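Local coordinates for Ctr9 protein (Myceliophthora thermophila, PDB 6AF0) that probably binds RNA polymerase II as the tetratricopeptide-repeat scaffold subunit of the Paf1 complex, this chain being its repeat-rich part, at residues Ile525-Pro530 and Phe554-Asp559; Lys546-Thr551 and Glu589-Ile594; Leu577-Phe582 and Ser609-Ala614; Lys737-Ala742 and Arg767-Asp772. All coordinates share one frame; numbering follows the deposited sequence.

Contact 1 of 4, residues Ile525-Pro530 and Phe554-Asp559; sequences IRKLLP and FQAALD
Leu528 and Ala556 bring the two backbones nearest each other, their CA atoms 6.1 Å apart, where the extended loop 525-530 passes the side of helix 547-566. Ala556 points toward the loop: its CB rests 3.7 Å from Lys527 O, and the aliphatic part of Lys527 comes alongside, CD lying 4.1 Å from the same Ala556 CB. Leu528 forks over the helix. Its CD2 is 3.9 Å from Ala556 O, while CD1 lies 4.1 Å from Asp559 CB. That same CD1 branch sits over one face of the Arg526 guanidinium, 3.5 Å above its plane and toward the rim. Arg526 bends at chi2 (-86°) and crosses Asp559 at about a right angle, with guanidinium and carboxylate planes 50° apart. The closest charged atoms, Arg526 NH1 and Asp559 OD2, remain 4.0 Å apart, beyond salt-bridge range. Leu529 O accepts a hydrogen bond from Ser560 OG. Since Phe554-Asp559 falls in a tetratricopeptide repeat, the linker before helix 531-543 here packs on the helix that follows it. The evidence is for a mainly apolar surface contact without hydrogen bonds between the segments, in which the Arg526-Asp559 attraction is likely to be modest and undirected.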
# COMPACT_ATOMS: atom_id res chain seq x y z
N ILE A 525 -3.46 -32.61 8.11
CA ILE A 525 -3.52 -31.26 8.65
C ILE A 525 -4.76 -31.14 9.51
O ILE A 525 -5.88 -31.29 9.03
CB ILE A 525 -3.56 -30.16 7.55
CG1 ILE A 525 -2.52 -30.43 6.45
CG2 ILE A 525 -3.31 -28.78 8.16
CD1 ILE A 525 -1.08 -30.34 6.90
N ARG A 526 -4.53 -30.90 10.79
CA ARG A 526 -5.56 -30.53 11.73
C ARG A 526 -5.23 -29.11 12.16
O ARG A 526 -4.15 -28.86 12.71
CB ARG A 526 -5.51 -31.46 12.92
CG ARG A 526 -6.83 -31.61 13.63
CD ARG A 526 -7.10 -30.55 14.69
NE ARG A 526 -8.15 -31.02 15.60
CZ ARG A 526 -9.39 -31.35 15.24
NH1 ARG A 526 -9.80 -31.25 13.98
NH2 ARG A 526 -10.26 -31.78 16.16
N LYS A 527 -6.14 -28.18 11.90
CA LYS A 527 -5.86 -26.76 12.09
C LYS A 527 -6.97 -26.10 12.84
O LYS A 527 -8.05 -25.88 12.31
CB LYS A 527 -5.68 -26.01 10.76
CG LYS A 527 -6.13 -26.73 9.50
CD LYS A 527 -7.63 -26.71 9.22
CE LYS A 527 -7.89 -27.36 7.86
NZ LYS A 527 -6.86 -27.05 6.80
N LEU A 528 -6.69 -25.78 14.09
CA LEU A 528 -7.62 -25.02 14.87
C LEU A 528 -6.88 -23.71 15.20
O LEU A 528 -6.23 -23.59 16.25
CB LEU A 528 -8.08 -25.85 16.07
CG LEU A 528 -8.42 -27.33 15.81
CD1 LEU A 528 -9.26 -27.90 16.96
CD2 LEU A 528 -9.16 -27.57 14.51
N LEU A 529 -6.94 -22.77 14.25
CA LEU A 529 -6.48 -21.38 14.40
C LEU A 529 -7.73 -20.56 14.77
O LEU A 529 -8.80 -21.13 14.94
CB LEU A 529 -5.89 -20.87 13.09
CG LEU A 529 -4.70 -21.57 12.43
CD1 LEU A 529 -4.49 -22.95 13.01
CD2 LEU A 529 -4.91 -21.66 10.92
N PRO A 530 -7.61 -19.22 14.87
CA PRO A 530 -8.83 -18.51 15.23
C PRO A 530 -9.98 -18.73 14.21
O PRO A 530 -9.73 -18.80 12.99
CB PRO A 530 -8.41 -17.03 15.30
CG PRO A 530 -6.92 -17.04 15.42
CD PRO A 530 -6.45 -18.31 14.76
N PHE A 554 -15.20 -24.82 7.74
CA PHE A 554 -16.25 -24.45 8.68
C PHE A 554 -16.26 -25.35 9.91
O PHE A 554 -16.42 -24.84 11.03
CB PHE A 554 -17.63 -24.50 8.04
CG PHE A 554 -17.82 -23.50 6.95
CD1 PHE A 554 -17.55 -22.16 7.18
CD2 PHE A 554 -18.26 -23.89 5.68
CE1 PHE A 554 -17.70 -21.23 6.18
CE2 PHE A 554 -18.42 -22.96 4.68
CZ PHE A 554 -18.15 -21.62 4.93
N GLN A 555 -16.12 -26.66 9.71
CA GLN A 555 -16.14 -27.60 10.81
C GLN A 555 -14.97 -27.29 11.71
O GLN A 555 -15.12 -27.26 12.93
CB GLN A 555 -16.06 -29.04 10.32
CG GLN A 555 -16.14 -30.07 11.45
CD GLN A 555 -17.39 -29.90 12.31
OE1 GLN A 555 -17.30 -29.62 13.51
NE2 GLN A 555 -18.56 -30.06 11.68
N ALA A 556 -13.82 -27.05 11.09
CA ALA A 556 -12.59 -26.71 11.81
C ALA A 556 -12.76 -25.44 12.64
O ALA A 556 -12.22 -25.33 13.74
CB ALA A 556 -11.43 -26.57 10.84
N ALA A 557 -13.50 -24.49 12.09
CA ALA A 557 -13.82 -23.24 12.79
C ALA A 557 -14.67 -23.47 14.03
O ALA A 557 -14.42 -22.87 15.08
CB ALA A 557 -14.56 -22.30 11.85
N LEU A 558 -15.69 -24.31 13.88
CA LEU A 558 -16.53 -24.71 15.00
C LEU A 558 -15.72 -25.37 16.09
O LEU A 558 -15.81 -24.99 17.26
CB LEU A 558 -17.63 -25.66 14.52
CG LEU A 558 -18.77 -25.02 13.72
CD1 LEU A 558 -19.73 -26.08 13.20
CD2 LEU A 558 -19.52 -24.01 14.58
N ASP A 559 -14.91 -26.35 15.72
CA ASP A 559 -14.09 -27.03 16.71
C ASP A 559 -13.26 -25.99 17.44
O ASP A 559 -13.26 -25.91 18.67
CB ASP A 559 -13.20 -28.06 16.03
CG ASP A 559 -14.00 -29.19 15.43
OD1 ASP A 559 -15.10 -29.49 15.95
OD2 ASP A 559 -13.52 -29.77 14.43

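Contact 2 of 4, residues Lys546-Thr551 and Glu589-Ile594; sequences KHRLAT and EYEGDI
His547 and Tyr590 meet where the first turn of helix 547-566 abuts the last turn of helix 573-591, two antiparallel-packed helices of the tetratricopeptide-repeat array. Tyr590 CB sits 3.4 Å above the His547 ring plane, over its centre, a CH-pi contact 13° off the ring normal. The two rings are nearly parallel, at 12°, but displaced past one another, with little ring-on-ring overlap. An alanine in place of His547 would probably leave Tyr590 CB without its aromatic partner and open a gap between the helix ends. Glu591, extended beyond CG, divides its carboxylate between two residues. Its OE2 is 2.6 Å from Thr551 OG1, a hydroxyl that is also hydrogen-bonded to Ser587 OG, so the use of its proton is unsettled. Glu591 OE1 makes a salt bridge to Arg548 NE at 3.5 Å; because the oxygen lies well out of the guanidinium plane, attraction of charge rather than a directed N-H carries it. Gly592, with a positive phi of 133°, follows directly after helix 573-591. Tyr590 packs on Ser542 and Ala550 on Tyr541, both of helix 531-543, while Glu589 hydrogen-bonds Tyr601 of helix 594-607 and makes a salt bridge to Arg617 of helix 612-625.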
# COMPACT_ATOMS: atom_id res chain seq x y z
N LYS A 546 -14.94 -25.36 -4.36
CA LYS A 546 -14.40 -26.30 -3.39
C LYS A 546 -15.31 -26.33 -2.16
O LYS A 546 -14.98 -25.80 -1.09
CB LYS A 546 -12.93 -25.97 -3.03
CG LYS A 546 -11.91 -26.13 -4.17
CD LYS A 546 -11.98 -24.95 -5.12
CE LYS A 546 -10.80 -24.83 -6.08
NZ LYS A 546 -11.25 -24.15 -7.34
N HIS A 547 -16.46 -26.98 -2.31
CA HIS A 547 -17.49 -26.97 -1.27
C HIS A 547 -17.19 -27.88 -0.09
O HIS A 547 -17.67 -27.64 1.01
CB HIS A 547 -18.85 -27.28 -1.85
CG HIS A 547 -19.30 -26.29 -2.88
ND1 HIS A 547 -19.32 -24.92 -2.67
CD2 HIS A 547 -19.76 -26.49 -4.13
CE1 HIS A 547 -19.76 -24.32 -3.77
NE2 HIS A 547 -20.03 -25.25 -4.67
N ARG A 548 -16.40 -28.92 -0.31
CA ARG A 548 -16.02 -29.78 0.81
C ARG A 548 -14.83 -29.14 1.53
O ARG A 548 -14.76 -29.11 2.77
CB ARG A 548 -15.73 -31.22 0.36
CG ARG A 548 -14.97 -32.04 1.40
CD ARG A 548 -15.60 -33.40 1.69
NE ARG A 548 -15.90 -34.17 0.48
CZ ARG A 548 -16.06 -35.49 0.44
NH1 ARG A 548 -15.94 -36.22 1.54
NH2 ARG A 548 -16.33 -36.10 -0.72
N LEU A 549 -13.91 -28.59 0.77
CA LEU A 549 -12.81 -27.90 1.41
C LEU A 549 -13.33 -26.82 2.34
O LEU A 549 -12.89 -26.68 3.49
CB LEU A 549 -11.90 -27.30 0.36
CG LEU A 549 -10.41 -27.33 0.75
CD1 LEU A 549 -9.96 -28.61 1.45
CD2 LEU A 549 -9.61 -27.13 -0.53
N ALA A 550 -14.30 -26.08 1.82
CA ALA A 550 -15.07 -25.11 2.60
C ALA A 550 -15.70 -25.73 3.85
O ALA A 550 -15.52 -25.22 4.97
CB ALA A 550 -16.13 -24.48 1.72
N THR A 551 -16.42 -26.83 3.64
CA THR A 551 -17.10 -27.58 4.72
C THR A 551 -16.15 -28.02 5.83
O THR A 551 -16.48 -27.94 7.02
CB THR A 551 -17.84 -28.81 4.16
OG1 THR A 551 -19.00 -28.39 3.42
CG2 THR A 551 -18.31 -29.73 5.25
N GLU A 589 -25.34 -28.02 1.89
CA GLU A 589 -26.27 -27.77 0.82
C GLU A 589 -25.61 -27.61 -0.56
O GLU A 589 -26.09 -28.16 -1.55
CB GLU A 589 -27.00 -26.49 1.13
CG GLU A 589 -28.46 -26.57 0.88
CD GLU A 589 -29.12 -25.28 1.21
OE1 GLU A 589 -28.80 -24.68 2.27
OE2 GLU A 589 -29.94 -24.86 0.38
N TYR A 590 -24.53 -26.81 -0.61
CA TYR A 590 -23.77 -26.60 -1.85
C TYR A 590 -23.26 -27.94 -2.27
O TYR A 590 -23.34 -28.33 -3.42
CB TYR A 590 -22.57 -25.64 -1.67
CG TYR A 590 -22.89 -24.17 -1.89
CD1 TYR A 590 -23.62 -23.78 -2.99
CD2 TYR A 590 -22.47 -23.19 -1.00
CE1 TYR A 590 -23.94 -22.45 -3.20
CE2 TYR A 590 -22.78 -21.85 -1.20
CZ TYR A 590 -23.52 -21.49 -2.31
OH TYR A 590 -23.86 -20.16 -2.57
N GLU A 591 -22.71 -28.64 -1.29
CA GLU A 591 -22.07 -29.92 -1.48
C GLU A 591 -23.03 -30.98 -1.96
O GLU A 591 -22.69 -31.75 -2.84
CB GLU A 591 -21.48 -30.39 -0.17
CG GLU A 591 -20.25 -31.23 -0.33
CD GLU A 591 -19.46 -31.29 0.95
OE1 GLU A 591 -18.75 -32.29 1.13
OE2 GLU A 591 -19.56 -30.36 1.77
N GLY A 592 -24.21 -31.04 -1.37
CA GLY A 592 -25.19 -32.02 -1.79
C GLY A 592 -25.88 -32.81 -0.71
O GLY A 592 -27.05 -33.08 -0.86
N ASP A 593 -25.18 -33.22 0.35
CA ASP A 593 -25.84 -34.05 1.39
C ASP A 593 -26.72 -33.08 2.16
O ASP A 593 -26.43 -32.60 3.25
CB ASP A 593 -24.88 -34.84 2.29
CG ASP A 593 -23.61 -34.12 2.53
OD1 ASP A 593 -22.54 -34.74 2.33
OD2 ASP A 593 -23.69 -32.93 2.91
N ILE A 594 -27.78 -32.78 1.46
CA ILE A 594 -28.79 -31.85 1.88
C ILE A 594 -29.46 -32.27 3.18
O ILE A 594 -29.77 -31.44 4.00
CB ILE A 594 -29.83 -31.73 0.76
CG1 ILE A 594 -31.06 -30.98 1.24
CG2 ILE A 594 -30.23 -33.12 0.23
CD1 ILE A 594 -32.04 -30.75 0.10

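Contact 3 of 4, residues Leu577-Phe582 and Ser609-Ala614; sequences LTTIPF and SDYTDA
Phe582 and Tyr611 form an offset edge-to-face pair: the edge of Tyr611 is directed at the face of Phe582, with centroids 5.8 Å apart and planes at 64°. The touching atom is Tyr611 CE1, 3.7 Å from Phe582 CB. From there the Phe582 ring continues onto the first turn of helix 612-625. Its CE1 lies 3.5 Å from Asp613 O, and CD1 is 4.2 Å from Ala614 CB. CG of Phe582 stands anti to the backbone N (chi1 168°), which sets the ring's root on the side of Tyr611 CE1. An alanine at Phe582 would probably leave the edge of Tyr611 without a ring to meet and open a gap beside Asp613 and Ala614. One turn earlier on helix 573-591, Thr578 O lies over one face of the Tyr611 ring, 4.4 Å from CE1. The helix is kinked here: Pro581 has no N-H to give, and the bond from Phe582 N to Thr579 O is weak. In the next shell Leu604 of helix 594-607 backs both Thr578 and Phe582. Chemically, the aromatic pair joins helix 573-591 to Tyr611, the last residue of the predicted repeat 578-611, and to the start of helix 612-625, while three polar groups face two other protein chains: Tyr611 OH and Thr579 OG1 hydrogen-bond acidic side chains of one, and Asp613 OD2 pairs with a basic side chain of the second.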
# COMPACT_ATOMS: atom_id res chain seq x y z
N LEU A 577 -21.29 -19.32 17.01
CA LEU A 577 -21.97 -20.62 17.00
C LEU A 577 -23.38 -20.55 16.40
O LEU A 577 -24.07 -21.57 16.35
CB LEU A 577 -22.04 -21.21 18.41
CG LEU A 577 -21.01 -22.24 18.88
CD1 LEU A 577 -21.31 -23.61 18.29
CD2 LEU A 577 -19.58 -21.83 18.57
N THR A 578 -23.81 -19.35 16.00
CA THR A 578 -25.02 -19.17 15.19
C THR A 578 -24.64 -18.95 13.73
O THR A 578 -25.17 -19.61 12.84
CB THR A 578 -25.95 -18.03 15.69
OG1 THR A 578 -25.30 -16.76 15.55
CG2 THR A 578 -26.36 -18.25 17.15
N THR A 579 -23.71 -18.04 13.49
CA THR A 579 -23.24 -17.77 12.14
C THR A 579 -22.63 -19.02 11.50
O THR A 579 -23.17 -19.54 10.52
CB THR A 579 -22.22 -16.60 12.11
OG1 THR A 579 -22.92 -15.38 12.34
CG2 THR A 579 -21.55 -16.49 10.79
N ILE A 580 -21.53 -19.52 12.07
CA ILE A 580 -20.73 -20.56 11.41
C ILE A 580 -21.52 -21.83 11.06
O ILE A 580 -21.35 -22.36 9.97
CB ILE A 580 -19.48 -20.95 12.22
CG1 ILE A 580 -18.59 -19.74 12.38
CG2 ILE A 580 -18.70 -22.04 11.51
CD1 ILE A 580 -17.42 -19.99 13.31
N PRO A 581 -22.39 -22.32 11.97
CA PRO A 581 -23.20 -23.48 11.58
C PRO A 581 -24.23 -23.24 10.47
O PRO A 581 -24.71 -24.19 9.85
CB PRO A 581 -23.93 -23.85 12.88
CG PRO A 581 -22.99 -23.39 13.93
CD PRO A 581 -22.49 -22.06 13.41
N PHE A 582 -24.58 -21.99 10.24
CA PHE A 582 -25.36 -21.68 9.08
C PHE A 582 -24.49 -21.87 7.87
O PHE A 582 -24.88 -22.53 6.91
CB PHE A 582 -25.90 -20.25 9.10
CG PHE A 582 -26.47 -19.82 7.79
CD1 PHE A 582 -27.74 -20.25 7.41
CD2 PHE A 582 -25.73 -19.03 6.92
CE1 PHE A 582 -28.27 -19.87 6.18
CE2 PHE A 582 -26.26 -18.64 5.70
CZ PHE A 582 -27.53 -19.07 5.33
N SER A 609 -34.02 -20.54 16.92
CA SER A 609 -34.99 -20.66 15.82
C SER A 609 -35.41 -19.35 15.16
O SER A 609 -36.19 -19.36 14.20
CB SER A 609 -36.25 -21.41 16.29
OG SER A 609 -37.23 -21.50 15.27
N ASP A 610 -34.88 -18.24 15.66
CA ASP A 610 -35.18 -16.90 15.12
C ASP A 610 -34.11 -16.39 14.16
O ASP A 610 -34.26 -15.29 13.62
CB ASP A 610 -35.33 -15.92 16.26
CG ASP A 610 -34.48 -16.28 17.43
OD1 ASP A 610 -34.38 -17.49 17.72
OD2 ASP A 610 -33.94 -15.36 18.08
N TYR A 611 -33.03 -17.18 13.97
CA TYR A 611 -32.07 -16.95 12.88
C TYR A 611 -32.74 -17.33 11.57
O TYR A 611 -32.89 -18.51 11.27
CB TYR A 611 -30.80 -17.78 13.05
CG TYR A 611 -29.62 -17.28 12.23
CD1 TYR A 611 -29.18 -17.97 11.11
CD2 TYR A 611 -28.94 -16.13 12.58
CE1 TYR A 611 -28.10 -17.54 10.37
CE2 TYR A 611 -27.85 -15.68 11.84
CZ TYR A 611 -27.43 -16.39 10.73
OH TYR A 611 -26.36 -15.99 9.96
N THR A 612 -33.14 -16.32 10.81
CA THR A 612 -34.14 -16.52 9.77
C THR A 612 -33.57 -17.03 8.46
O THR A 612 -34.21 -17.85 7.79
CB THR A 612 -34.96 -15.25 9.53
OG1 THR A 612 -34.09 -14.11 9.54
CG2 THR A 612 -35.95 -15.09 10.64
N ASP A 613 -32.37 -16.56 8.12
CA ASP A 613 -31.66 -17.02 6.92
C ASP A 613 -31.60 -18.55 6.91
O ASP A 613 -31.69 -19.19 5.85
CB ASP A 613 -30.26 -16.38 6.82
CG ASP A 613 -30.28 -14.94 6.19
OD1 ASP A 613 -31.34 -14.46 5.71
OD2 ASP A 613 -29.22 -14.27 6.17
N ALA A 614 -31.47 -19.15 8.09
CA ALA A 614 -31.51 -20.60 8.19
C ALA A 614 -32.83 -21.17 7.70
O ALA A 614 -32.85 -22.04 6.86
CB ALA A 614 -31.25 -21.05 9.61

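Contact 4 of 4, residues Lys737-Ala742 and Arg767-Asp772; sequences KNAYAA and RETIQD
Asp772 OD2 is gripped by two groups, Tyr740 OH across the contact and, through a weak bond, His774 NE2. The hydroxyl of Tyr740 donates to it at 2.9 Å, reaching OD2 from above the carboxylate plane, 39° out of it, while OD2 itself lies in the plane of the phenol ring, at its edge. The two side chains cross at about a right angle. Ile770 crosses Tyr740 at a slant: its CD1 is 3.3 Å from Tyr740 CE2, and its CG2 3.6 Å from Tyr740 OH. The same CD1 also meets Ala739, lying 3.6 Å from CB. Thr769 completes the apolar patch. With its OG1 anti to the backbone N (chi1 -171°), CG2 falls between N and the carbonyl carbon and meets Ala739 CB at 3.4 Å, while OG1 is hydrogen-bonded to the backbone of another protein's chain. Asn738 caps helix 739-752, its OD1 accepting from Ala741 N at 2.7 Å with an N-H...O angle of 169°. The contact joins the start of helix 739-752 to the end of helix 756-770, an antiparallel helix pair consistent with the protein's tetratricopeptide-repeat fold, just before helix 773-785, on whose Val775 Ile770 also packs. On the other flank Val693 of helix 689-704 touches Asn738, Tyr740 and Ala741, and Leu732 of helix 712-734 touches Asn738, Ala741 and Ala742.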
# COMPACT_ATOMS: atom_id res chain seq x y z
N LYS A 737 -23.40 -4.40 -13.64
CA LYS A 737 -22.91 -5.78 -13.76
C LYS A 737 -24.06 -6.78 -13.88
O LYS A 737 -23.82 -7.97 -14.12
CB LYS A 737 -22.00 -6.14 -12.59
CG LYS A 737 -20.86 -5.15 -12.35
CD LYS A 737 -21.24 -4.03 -11.38
CE LYS A 737 -20.27 -2.86 -11.46
NZ LYS A 737 -20.61 -1.76 -10.51
N ASN A 738 -25.29 -6.29 -13.71
CA ASN A 738 -26.51 -7.08 -13.78
C ASN A 738 -26.83 -7.64 -15.17
O ASN A 738 -27.24 -6.93 -16.09
CB ASN A 738 -27.69 -6.23 -13.31
CG ASN A 738 -28.98 -7.03 -13.20
OD1 ASN A 738 -29.34 -7.81 -14.10
ND2 ASN A 738 -29.70 -6.82 -12.10
N ALA A 739 -26.70 -8.95 -15.30
CA ALA A 739 -26.85 -9.60 -16.59
C ALA A 739 -28.32 -9.85 -16.95
O ALA A 739 -28.70 -9.82 -18.12
CB ALA A 739 -26.08 -10.89 -16.57
N TYR A 740 -29.15 -10.08 -15.93
CA TYR A 740 -30.56 -10.42 -16.12
C TYR A 740 -31.35 -9.26 -16.67
O TYR A 740 -32.24 -9.43 -17.51
CB TYR A 740 -31.20 -10.96 -14.82
CG TYR A 740 -30.69 -12.35 -14.47
CD1 TYR A 740 -31.38 -13.50 -14.85
CD2 TYR A 740 -29.47 -12.52 -13.83
CE1 TYR A 740 -30.87 -14.75 -14.59
CE2 TYR A 740 -28.97 -13.77 -13.55
CZ TYR A 740 -29.66 -14.88 -13.94
OH TYR A 740 -29.14 -16.12 -13.65
N ALA A 741 -31.02 -8.07 -16.18
CA ALA A 741 -31.67 -6.84 -16.65
C ALA A 741 -31.31 -6.52 -18.09
O ALA A 741 -32.16 -6.15 -18.89
CB ALA A 741 -31.29 -5.68 -15.74
N ALA A 742 -30.02 -6.65 -18.40
CA ALA A 742 -29.51 -6.47 -19.74
C ALA A 742 -30.13 -7.48 -20.70
O ALA A 742 -30.58 -7.12 -21.79
CB ALA A 742 -28.00 -6.61 -19.74
N ARG A 767 -24.28 -14.53 -21.88
CA ARG A 767 -24.01 -15.98 -21.98
C ARG A 767 -22.76 -16.46 -21.24
O ARG A 767 -22.75 -17.56 -20.69
CB ARG A 767 -23.94 -16.46 -23.44
CG ARG A 767 -22.85 -17.48 -23.76
CD ARG A 767 -22.94 -17.94 -25.20
NE ARG A 767 -21.78 -18.71 -25.63
CZ ARG A 767 -21.60 -19.16 -26.87
NH1 ARG A 767 -22.50 -18.91 -27.83
NH2 ARG A 767 -20.52 -19.87 -27.16
N GLU A 768 -21.70 -15.67 -21.25
CA GLU A 768 -20.49 -16.06 -20.54
C GLU A 768 -20.60 -15.83 -19.03
O GLU A 768 -19.83 -16.42 -18.26
CB GLU A 768 -19.24 -15.37 -21.09
CG GLU A 768 -19.20 -13.86 -20.91
CD GLU A 768 -17.81 -13.28 -21.12
OE1 GLU A 768 -17.53 -12.20 -20.56
OE2 GLU A 768 -17.00 -13.91 -21.84
N THR A 769 -21.55 -14.98 -18.61
CA THR A 769 -21.79 -14.72 -17.17
C THR A 769 -22.97 -15.48 -16.51
O THR A 769 -23.02 -15.52 -15.29
CB THR A 769 -21.93 -13.21 -16.84
OG1 THR A 769 -21.94 -13.02 -15.42
CG2 THR A 769 -23.20 -12.59 -17.40
N ILE A 770 -23.88 -16.07 -17.28
CA ILE A 770 -25.09 -16.66 -16.69
C ILE A 770 -25.10 -18.19 -16.69
O ILE A 770 -25.22 -18.79 -15.62
CB ILE A 770 -26.37 -16.09 -17.31
CG1 ILE A 770 -26.51 -14.62 -16.96
CG2 ILE A 770 -27.61 -16.81 -16.80
CD1 ILE A 770 -26.30 -14.28 -15.50
N GLN A 771 -24.99 -18.81 -17.87
CA GLN A 771 -24.94 -20.29 -17.99
C GLN A 771 -26.27 -21.04 -17.74
O GLN A 771 -26.28 -22.27 -17.69
CB GLN A 771 -23.89 -20.91 -17.06
CG GLN A 771 -22.54 -20.22 -17.08
CD GLN A 771 -21.98 -20.17 -18.47
OE1 GLN A 771 -22.02 -21.17 -19.19
NE2 GLN A 771 -21.48 -19.00 -18.88
N ASP A 772 -27.37 -20.32 -17.57
CA ASP A 772 -28.67 -20.95 -17.36
C ASP A 772 -29.11 -21.50 -18.69
O ASP A 772 -28.63 -21.05 -19.73
CB ASP A 772 -29.70 -19.95 -16.83
CG ASP A 772 -29.43 -19.54 -15.38
OD1 ASP A 772 -28.59 -20.19 -14.72
OD2 ASP A 772 -30.07 -18.58 -14.91

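How the contacts relate
Following the chain, contact 1 closes a loop around helix 531-543, joining its preceding linker to helix 547-566. Contact 2 opens before that loop has closed, so the two cross; it ties the start of helix 547-566 to the end of helix 573-591. Contact 3 crosses contact 2 in turn, bringing helix 573-591 to helix 612-625 with helix 594-607 between them in sequence. Contacts 1 and 3 follow in series yet touch through Leu558 on Pro581 and Ile580. Contact 4 closes a separate, later loop between helices 739-752 and 756-770; its nearest atoms are about 13 Å from those of contact 2 and about 19 Å from those of contact 3.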